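Local coordinates for protein 3,4-dihydroxy-2-butanone 4-phosphate synthase (Acinetobacter baumannii, PDB 6MNZ) that probably converts D-ribulose 5-phosphate into formate and 3,4-dihydroxy-2-butanone 4-phosphate, a step of riboflavin biosynthesis that uses magnesium or manganese, at residues L60-C65 with A132-V137; T83-S88 with L138-H143; D194-R199 with A319-Y324. All coordinates share one frame; numbering follows the deposited sequence.

Interaction 1. Residues L60-C65 with A132-V137; sequences LSRERC and AQPGGV
Leu60 and Ala132 meet through their backbones. Ala132 N donates to Leu60 O over 3.0 Å, with an N-H...O angle of 161° and the donor close to the line of the carbonyl bond. Leu60 also pairs by backbone bonds with Leu130, so this bond continues the pairing of two parallel strands, from the last residue of strand 57-60 to the first residue after strand 127-131. A water adds a second polar link: it accepts from Arg62 N at 3.1 Å and donates a weak bond to Ala132 O.

The van der Waals contacts fall to the side chain of Arg62. CG lies opposite the carbonyl carbon (chi1 -69°), which sends the chain toward Ala132, where CG rests 3.3 Å from Ala132 O. Further out the chain bends at chi3 and crosses the Pro134 ring at a slant: CD reaches Pro134 CD at 3.8 Å, and NH1 comes equally near, 3.8 Å from Pro134 CG.

Bonds inside each segment shape the two surfaces. Ser61 is the N-cap of helix 62-68, its OG accepting from Arg64 N at 2.9 Å. Across the contact, Gly136 N donates to Gln133 O at 3.0 Å and closes a type I turn with Pro134 and Gly135 at its corners; Gly136 takes a positive phi as the chain leaves the turn. Gln133 N donates to Glu145 of helix 143-153, whose Thr144, predicted to bind D-ribulose 5-phosphate, touches Ala132.

Between the two segments every hydrogen bond, direct or through the water, uses main-chain atoms, while Arg62 contributes mainly its aliphatic length and presents its guanidinium to proline carbons. The contact is thus set mainly by main-chain polar atoms where the two chains leave the sheet, with the arginine packing alongside.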
# COMPACT_ATOMS: atom_id res chain seq x y z
N LEU A 60 4.73 11.06 -20.36
CA LEU A 60 5.95 10.32 -20.63
C LEU A 60 5.84 8.92 -20.04
O LEU A 60 5.32 8.74 -18.93
CB LEU A 60 7.20 11.00 -20.05
CG LEU A 60 7.81 12.19 -20.79
CD1 LEU A 60 6.81 13.29 -20.82
CD2 LEU A 60 9.10 12.69 -20.15
N SER A 61 6.62 8.01 -20.62
CA SER A 61 6.87 6.72 -20.01
C SER A 61 7.90 6.83 -18.89
O SER A 61 8.73 7.75 -18.86
CB SER A 61 7.34 5.72 -21.06
OG SER A 61 8.65 6.04 -21.50
N ARG A 62 7.89 5.83 -18.01
CA ARG A 62 8.89 5.76 -16.95
C ARG A 62 10.29 5.57 -17.52
O ARG A 62 11.24 6.21 -17.06
CB ARG A 62 8.55 4.61 -15.99
CG ARG A 62 7.31 4.87 -15.16
CD ARG A 62 7.03 3.73 -14.19
NE ARG A 62 8.15 3.47 -13.30
CZ ARG A 62 8.07 2.78 -12.17
NH1 ARG A 62 6.89 2.37 -11.72
NH2 ARG A 62 9.16 2.58 -11.44
N GLU A 63 10.43 4.75 -18.56
CA GLU A 63 11.69 4.67 -19.28
C GLU A 63 12.14 6.05 -19.72
O GLU A 63 13.27 6.48 -19.44
CB GLU A 63 11.56 3.73 -20.48
CG GLU A 63 11.17 2.31 -20.12
CD GLU A 63 9.66 2.12 -20.02
OE1 GLU A 63 9.12 2.38 -18.93
OE2 GLU A 63 9.02 2.00 -21.08
N ARG A 64 11.25 6.80 -20.36
CA ARG A 64 11.60 8.13 -20.85
C ARG A 64 11.94 9.07 -19.70
O ARG A 64 12.74 10.00 -19.87
CB ARG A 64 10.46 8.69 -21.69
CG ARG A 64 10.60 10.15 -22.06
CD ARG A 64 11.76 10.40 -23.00
NE ARG A 64 11.57 9.78 -24.30
CZ ARG A 64 12.43 9.89 -25.31
NH1 ARG A 64 13.49 10.68 -25.20
NH2 ARG A 64 12.30 9.11 -26.38
N CYS A 65 11.28 8.91 -18.55
CA CYS A 65 11.58 9.74 -17.39
C CYS A 65 12.95 9.40 -16.81
O CYS A 65 13.76 10.30 -16.55
CB CYS A 65 10.50 9.57 -16.33
SG CYS A 65 8.97 10.48 -16.67
N ALA A 132 3.32 8.03 -16.74
CA ALA A 132 2.39 6.92 -16.79
C ALA A 132 2.95 5.72 -16.03
O ALA A 132 4.16 5.60 -15.80
CB ALA A 132 2.07 6.54 -18.23
N GLN A 133 2.04 4.86 -15.57
CA GLN A 133 2.43 3.61 -14.94
C GLN A 133 2.82 2.58 -16.00
O GLN A 133 2.56 2.77 -17.19
CB GLN A 133 1.28 3.07 -14.09
CG GLN A 133 0.94 3.93 -12.89
CD GLN A 133 2.11 4.08 -11.93
OE1 GLN A 133 2.46 3.13 -11.23
NE2 GLN A 133 2.64 5.29 -11.83
N PRO A 134 3.64 1.60 -15.61
CA PRO A 134 4.31 0.77 -16.63
C PRO A 134 3.35 0.16 -17.65
O PRO A 134 3.55 0.32 -18.86
CB PRO A 134 5.00 -0.31 -15.79
CG PRO A 134 5.25 0.33 -14.48
CD PRO A 134 4.11 1.29 -14.25
N GLY A 135 2.31 -0.53 -17.18
CA GLY A 135 1.40 -1.20 -18.09
C GLY A 135 0.44 -0.29 -18.81
O GLY A 135 -0.43 -0.78 -19.54
N GLY A 136 0.53 1.02 -18.59
CA GLY A 136 -0.34 1.94 -19.30
C GLY A 136 -1.77 1.82 -18.83
O GLY A 136 -2.05 1.54 -17.66
N VAL A 137 -2.69 1.90 -19.78
CA VAL A 137 -4.12 1.99 -19.50
C VAL A 137 -4.63 0.64 -19.03
O VAL A 137 -5.81 0.50 -18.67
CB VAL A 137 -4.87 2.48 -20.75
CG1 VAL A 137 -6.36 2.44 -20.54
CG2 VAL A 137 -4.45 3.89 -21.11
O HOH W 1 5.06 4.67 -17.93

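Interaction 2. Residues T83-S88 with L138-H143; sequences TNFTLS and LHRAGH. With SO4 (sulfate ion), chain C.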
# COMPACT_ATOMS: atom_id res chain seq x y z
N THR A 83 -5.33 11.22 -7.14
CA THR A 83 -4.23 10.39 -7.62
C THR A 83 -3.78 10.93 -8.97
O THR A 83 -4.53 10.87 -9.95
CB THR A 83 -4.65 8.92 -7.73
OG1 THR A 83 -5.15 8.47 -6.46
CG2 THR A 83 -3.48 8.05 -8.15
N ASN A 84 -2.59 11.52 -9.01
CA ASN A 84 -2.06 12.07 -10.25
C ASN A 84 -0.55 12.23 -10.14
O ASN A 84 -0.07 12.96 -9.27
CB ASN A 84 -2.70 13.42 -10.58
CG ASN A 84 -2.31 13.93 -11.95
OD1 ASN A 84 -1.13 13.99 -12.29
ND2 ASN A 84 -3.31 14.16 -12.80
N PHE A 85 0.17 11.73 -11.15
CA PHE A 85 1.63 11.72 -11.14
C PHE A 85 2.13 12.87 -12.00
O PHE A 85 2.55 12.70 -13.15
CB PHE A 85 2.15 10.37 -11.63
CG PHE A 85 1.34 9.20 -11.15
CD1 PHE A 85 1.24 8.92 -9.79
CD2 PHE A 85 0.75 8.33 -12.05
CE1 PHE A 85 0.55 7.81 -9.35
CE2 PHE A 85 0.06 7.22 -11.61
CZ PHE A 85 -0.04 6.96 -10.26
N THR A 86 2.16 14.06 -11.40
CA THR A 86 2.91 15.17 -11.95
C THR A 86 4.40 15.01 -11.66
O THR A 86 4.82 14.20 -10.82
CB THR A 86 2.42 16.50 -11.37
OG1 THR A 86 2.22 16.37 -9.96
CG2 THR A 86 1.12 16.93 -12.04
N LEU A 87 5.21 15.71 -12.45
CA LEU A 87 6.66 15.67 -12.34
C LEU A 87 7.19 17.03 -11.92
O LEU A 87 6.50 18.05 -11.98
CB LEU A 87 7.29 15.25 -13.68
CG LEU A 87 7.66 13.78 -13.80
CD1 LEU A 87 6.50 12.89 -13.40
CD2 LEU A 87 8.11 13.47 -15.22
N SER A 88 8.49 17.06 -11.62
CA SER A 88 9.25 18.29 -11.71
C SER A 88 9.05 18.94 -13.08
O SER A 88 8.94 18.25 -14.10
CB SER A 88 10.74 18.02 -11.47
OG SER A 88 10.99 17.73 -10.10
N LEU A 138 -3.74 -0.35 -18.93
CA LEU A 138 -4.15 -1.65 -18.41
C LEU A 138 -4.55 -1.56 -16.94
O LEU A 138 -5.27 -2.44 -16.45
CB LEU A 138 -3.02 -2.66 -18.57
CG LEU A 138 -2.65 -3.04 -20.00
CD1 LEU A 138 -1.40 -3.91 -19.99
CD2 LEU A 138 -3.80 -3.74 -20.70
N HIS A 139 -3.91 -0.67 -16.18
CA HIS A 139 -4.03 -0.66 -14.73
C HIS A 139 -4.60 0.65 -14.19
O HIS A 139 -5.61 0.63 -13.48
CB HIS A 139 -2.66 -0.93 -14.10
CG HIS A 139 -1.95 -2.10 -14.71
ND1 HIS A 139 -2.46 -3.38 -14.68
CD2 HIS A 139 -0.83 -2.17 -15.48
CE1 HIS A 139 -1.68 -4.18 -15.38
NE2 HIS A 139 -0.66 -3.48 -15.84
N ARG A 140 -4.00 1.78 -14.54
CA ARG A 140 -4.59 3.09 -14.27
C ARG A 140 -5.26 3.60 -15.54
O ARG A 140 -4.59 3.85 -16.55
CB ARG A 140 -3.54 4.08 -13.79
CG ARG A 140 -4.13 5.30 -13.11
CD ARG A 140 -3.09 6.39 -12.88
NE ARG A 140 -3.29 7.53 -13.76
CZ ARG A 140 -3.09 8.80 -13.42
NH1 ARG A 140 -2.48 9.08 -12.27
NH2 ARG A 140 -3.23 9.75 -14.33
N ALA A 141 -6.56 3.88 -15.45
CA ALA A 141 -7.33 4.40 -16.58
C ALA A 141 -7.40 5.92 -16.56
O ALA A 141 -8.47 6.52 -16.67
CB ALA A 141 -8.72 3.79 -16.58
N GLY A 142 -6.23 6.57 -16.51
CA GLY A 142 -6.14 8.01 -16.58
C GLY A 142 -5.78 8.50 -17.97
O GLY A 142 -5.20 7.78 -18.78
N HIS A 143 -5.99 9.81 -18.18
CA HIS A 143 -5.57 10.43 -19.43
C HIS A 143 -4.06 10.31 -19.63
O HIS A 143 -3.58 10.34 -20.77
CB HIS A 143 -5.97 11.90 -19.45
CG HIS A 143 -7.44 12.13 -19.25
ND1 HIS A 143 -7.99 12.32 -18.00
CD2 HIS A 143 -8.44 12.34 -20.14
CE1 HIS A 143 -9.28 12.56 -18.12
NE2 HIS A 143 -9.57 12.65 -19.41
S SO4 C . -5.05 11.71 -15.40
O1 SO4 C . -4.16 10.72 -15.99
O2 SO4 C . -6.40 11.50 -15.89
O3 SO4 C . -4.59 13.05 -15.77
O4 SO4 C . -5.05 11.60 -13.94
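Arg140 NH1 lies over one face of the Phe85 ring, the two side chains extending alongside in opposing senses with ring and guanidinium planes 31° apart. NH1 does most of the touching, 3.2 Å from Phe85 CE2 and 3.3 Å from Phe85 CD2, while Arg140 CD lies 3.5 Å from the same CE2. With CG trans to the backbone N (chi1 -163°) the arginine reaches out toward segment 83-88, and a bend at chi3 turns its head. Asn84 CA meets the edge of the guanidinium, and Thr83 O comes within 3.6 Å of Arg140 NH1. The arginine's strongest polar partner lies outside the two segments: NE forms a salt bridge with Glu145.

A sulfate, probably from the crystallisation liquor, has its O1 at the guanidinium edge, near its plane; the separation of O1 from Arg140 NH2 is too short to be trusted. His143 grips a single oxygen twice, N donating to O2 at 2.9 Å and ND1 donating to the same O2 at 2.8 Å. Its CG lies beside its own backbone N (chi1 -56°), which brings both donors round to one side. Asn84 ND2 is 3.3 Å from sulfate O4, and Thr144 N and Arg27 add further hydrogen bonds. Arg27, Arg140, His143 and Thr144 all belong to the predicted D-ribulose 5-phosphate site, so the sulfate probably marks where the substrate's phosphate binds.

Gly142 is the N-cap of helix 143-153, and the anion lies at that amino end. Segment 83-88 runs beside strand 127-131, with Phe85 bonded to Met131 through the backbone, whereas Ala141 leans on Ile192 and Ile196 of helix 192-202, and Leu138 and His139 touch Glu228 of strand 220-228.

Interaction 3. Residues D194-R199 with A319-Y324; sequences DLIHYR and ALSHQY
Tyr324 and Ile196 carry most of this packing between two nearly parallel helices, one from each of the protein's two family regions: 192-202 from the DHBP synthase part and 320-336 from the part related to GTP cyclohydrolase II. The local axes approach to 9.0 Å and differ by 6° in direction.

Ile196 is directed at the facing helix and touches it with both branches. CG2, trans to the backbone N, touches Tyr324 CB at 3.5 Å, the two side chains crossing at about a right angle. The other branch runs out extended from CG1 (chi2 169°), so that CD1 lies against CB and OG of Ser321, one turn earlier on helix 320-336. Ser321 also touches Ala141 of the predicted substrate site, and its backbone N donates to Asp24, a further tie to the synthase part.

The Tyr324 ring receives His197 in an edge-to-face pair: the imidazole turns its edge toward the phenol face, with centroids 5.6 Å apart and planes at 51°, well short of perpendicular. Val137 packs on Ile196 from the synthase side and Ser355 meets His197, so the seam draws on loops of both parts. Where the CA atoms of the two segments come nearest, at His197 and Tyr324, His197 CB meets the ring obliquely, 3.9 Å from Tyr324 CD2.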
# COMPACT_ATOMS: atom_id res chain seq x y z
N ASP A 194 -12.95 2.58 -23.86
CA ASP A 194 -12.93 2.03 -25.22
C ASP A 194 -11.51 1.69 -25.66
O ASP A 194 -11.32 0.78 -26.47
CB ASP A 194 -13.56 3.03 -26.19
CG ASP A 194 -15.08 3.00 -26.15
OD1 ASP A 194 -15.63 2.65 -25.09
OD2 ASP A 194 -15.71 3.39 -27.15
N LEU A 195 -10.51 2.41 -25.14
CA LEU A 195 -9.12 2.05 -25.41
C LEU A 195 -8.68 0.85 -24.58
O LEU A 195 -7.90 0.02 -25.07
CB LEU A 195 -8.21 3.25 -25.14
CG LEU A 195 -6.76 3.09 -25.61
CD1 LEU A 195 -6.69 2.92 -27.12
CD2 LEU A 195 -5.93 4.28 -25.15
N ILE A 196 -9.11 0.77 -23.32
CA ILE A 196 -8.88 -0.44 -22.53
C ILE A 196 -9.31 -1.66 -23.32
O ILE A 196 -8.55 -2.62 -23.50
CB ILE A 196 -9.62 -0.36 -21.19
CG1 ILE A 196 -8.98 0.69 -20.28
CG2 ILE A 196 -9.61 -1.72 -20.50
CD1 ILE A 196 -9.78 1.03 -19.06
N HIS A 197 -10.57 -1.67 -23.76
CA HIS A 197 -11.12 -2.85 -24.41
C HIS A 197 -10.42 -3.14 -25.73
O HIS A 197 -10.15 -4.31 -26.03
CB HIS A 197 -12.62 -2.65 -24.65
CG HIS A 197 -13.31 -3.86 -25.21
ND1 HIS A 197 -13.39 -5.05 -24.53
CD2 HIS A 197 -13.95 -4.05 -26.38
CE1 HIS A 197 -14.04 -5.94 -25.27
NE2 HIS A 197 -14.42 -5.34 -26.39
N TYR A 198 -9.98 -2.11 -26.44
CA TYR A 198 -9.21 -2.33 -27.66
C TYR A 198 -7.92 -3.08 -27.36
O TYR A 198 -7.61 -4.09 -27.99
CB TYR A 198 -8.91 -0.99 -28.34
CG TYR A 198 -8.14 -1.13 -29.63
CD1 TYR A 198 -8.80 -1.22 -30.85
CD2 TYR A 198 -6.75 -1.12 -29.64
CE1 TYR A 198 -8.10 -1.40 -32.03
CE2 TYR A 198 -6.05 -1.30 -30.81
CZ TYR A 198 -6.73 -1.45 -32.00
OH TYR A 198 -6.03 -1.66 -33.17
N ARG A 199 -7.14 -2.58 -26.40
CA ARG A 199 -5.88 -3.23 -26.05
C ARG A 199 -6.11 -4.67 -25.62
O ARG A 199 -5.28 -5.55 -25.91
CB ARG A 199 -5.19 -2.45 -24.93
CG ARG A 199 -4.67 -1.08 -25.34
CD ARG A 199 -3.58 -0.59 -24.40
NE ARG A 199 -2.44 -1.50 -24.35
CZ ARG A 199 -1.38 -1.34 -23.57
NH1 ARG A 199 -1.32 -0.32 -22.72
NH2 ARG A 199 -0.44 -2.28 -23.53
N ALA A 319 -17.30 2.28 -12.71
CA ALA A 319 -15.87 2.06 -12.93
C ALA A 319 -15.65 1.20 -14.17
O ALA A 319 -15.17 0.06 -14.09
CB ALA A 319 -15.22 1.43 -11.69
N LEU A 320 -16.21 1.67 -15.28
CA LEU A 320 -16.25 0.87 -16.50
C LEU A 320 -14.86 0.48 -16.96
O LEU A 320 -14.67 -0.61 -17.51
CB LEU A 320 -16.97 1.64 -17.60
CG LEU A 320 -17.58 0.84 -18.75
CD1 LEU A 320 -18.49 -0.26 -18.25
CD2 LEU A 320 -18.34 1.79 -19.68
N SER A 321 -13.87 1.35 -16.74
CA SER A 321 -12.48 0.97 -16.97
C SER A 321 -12.12 -0.28 -16.17
O SER A 321 -11.57 -1.24 -16.72
CB SER A 321 -11.56 2.13 -16.60
OG SER A 321 -11.75 3.21 -17.49
N HIS A 322 -12.40 -0.27 -14.87
CA HIS A 322 -12.06 -1.41 -14.03
C HIS A 322 -12.81 -2.67 -14.44
O HIS A 322 -12.34 -3.77 -14.15
CB HIS A 322 -12.36 -1.08 -12.56
CG HIS A 322 -11.97 -2.17 -11.61
ND1 HIS A 322 -12.78 -3.25 -11.35
CD2 HIS A 322 -10.82 -2.38 -10.92
CE1 HIS A 322 -12.20 -4.02 -10.45
NE2 HIS A 322 -10.99 -3.54 -10.21
N GLN A 323 -13.94 -2.53 -15.12
CA GLN A 323 -14.66 -3.70 -15.61
C GLN A 323 -13.97 -4.30 -16.83
O GLN A 323 -13.68 -5.51 -16.85
CB GLN A 323 -16.11 -3.33 -15.95
CG GLN A 323 -16.96 -2.98 -14.74
CD GLN A 323 -18.39 -2.65 -15.12
OE1 GLN A 323 -18.77 -2.72 -16.29
NE2 GLN A 323 -19.21 -2.30 -14.13
N TYR A 324 -13.65 -3.47 -17.83
CA TYR A 324 -12.97 -3.97 -19.01
C TYR A 324 -11.57 -4.46 -18.69
O TYR A 324 -11.05 -5.36 -19.36
CB TYR A 324 -12.91 -2.88 -20.08
CG TYR A 324 -14.25 -2.37 -20.55
CD1 TYR A 324 -15.42 -3.06 -20.27
CD2 TYR A 324 -14.33 -1.30 -21.43
CE1 TYR A 324 -16.64 -2.63 -20.76
CE2 TYR A 324 -15.53 -0.89 -21.96
CZ TYR A 324 -16.69 -1.55 -21.61
OH TYR A 324 -17.89 -1.14 -22.12

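Overall arrangement
Interactions 1 and 2 are neighbours, with centres about 9 Å apart. Their segments alternate along the chain, and 132-137 runs straight into 138-143, the loop joining strand 127-131 to helix 143-153. They touch where Gln133 meets Phe85 and Cys65 meets Leu87. Interaction 3 follows later in sequence, its centre about 18 Å from that of interaction 1 and 16 Å from that of interaction 2. The same loop reaches it, for residues of 132-143 pack on helices 192-202 and 320-336. One loop thus connects an edge of the synthase sheet, the probable phosphate pocket and the helix pair at the domain boundary.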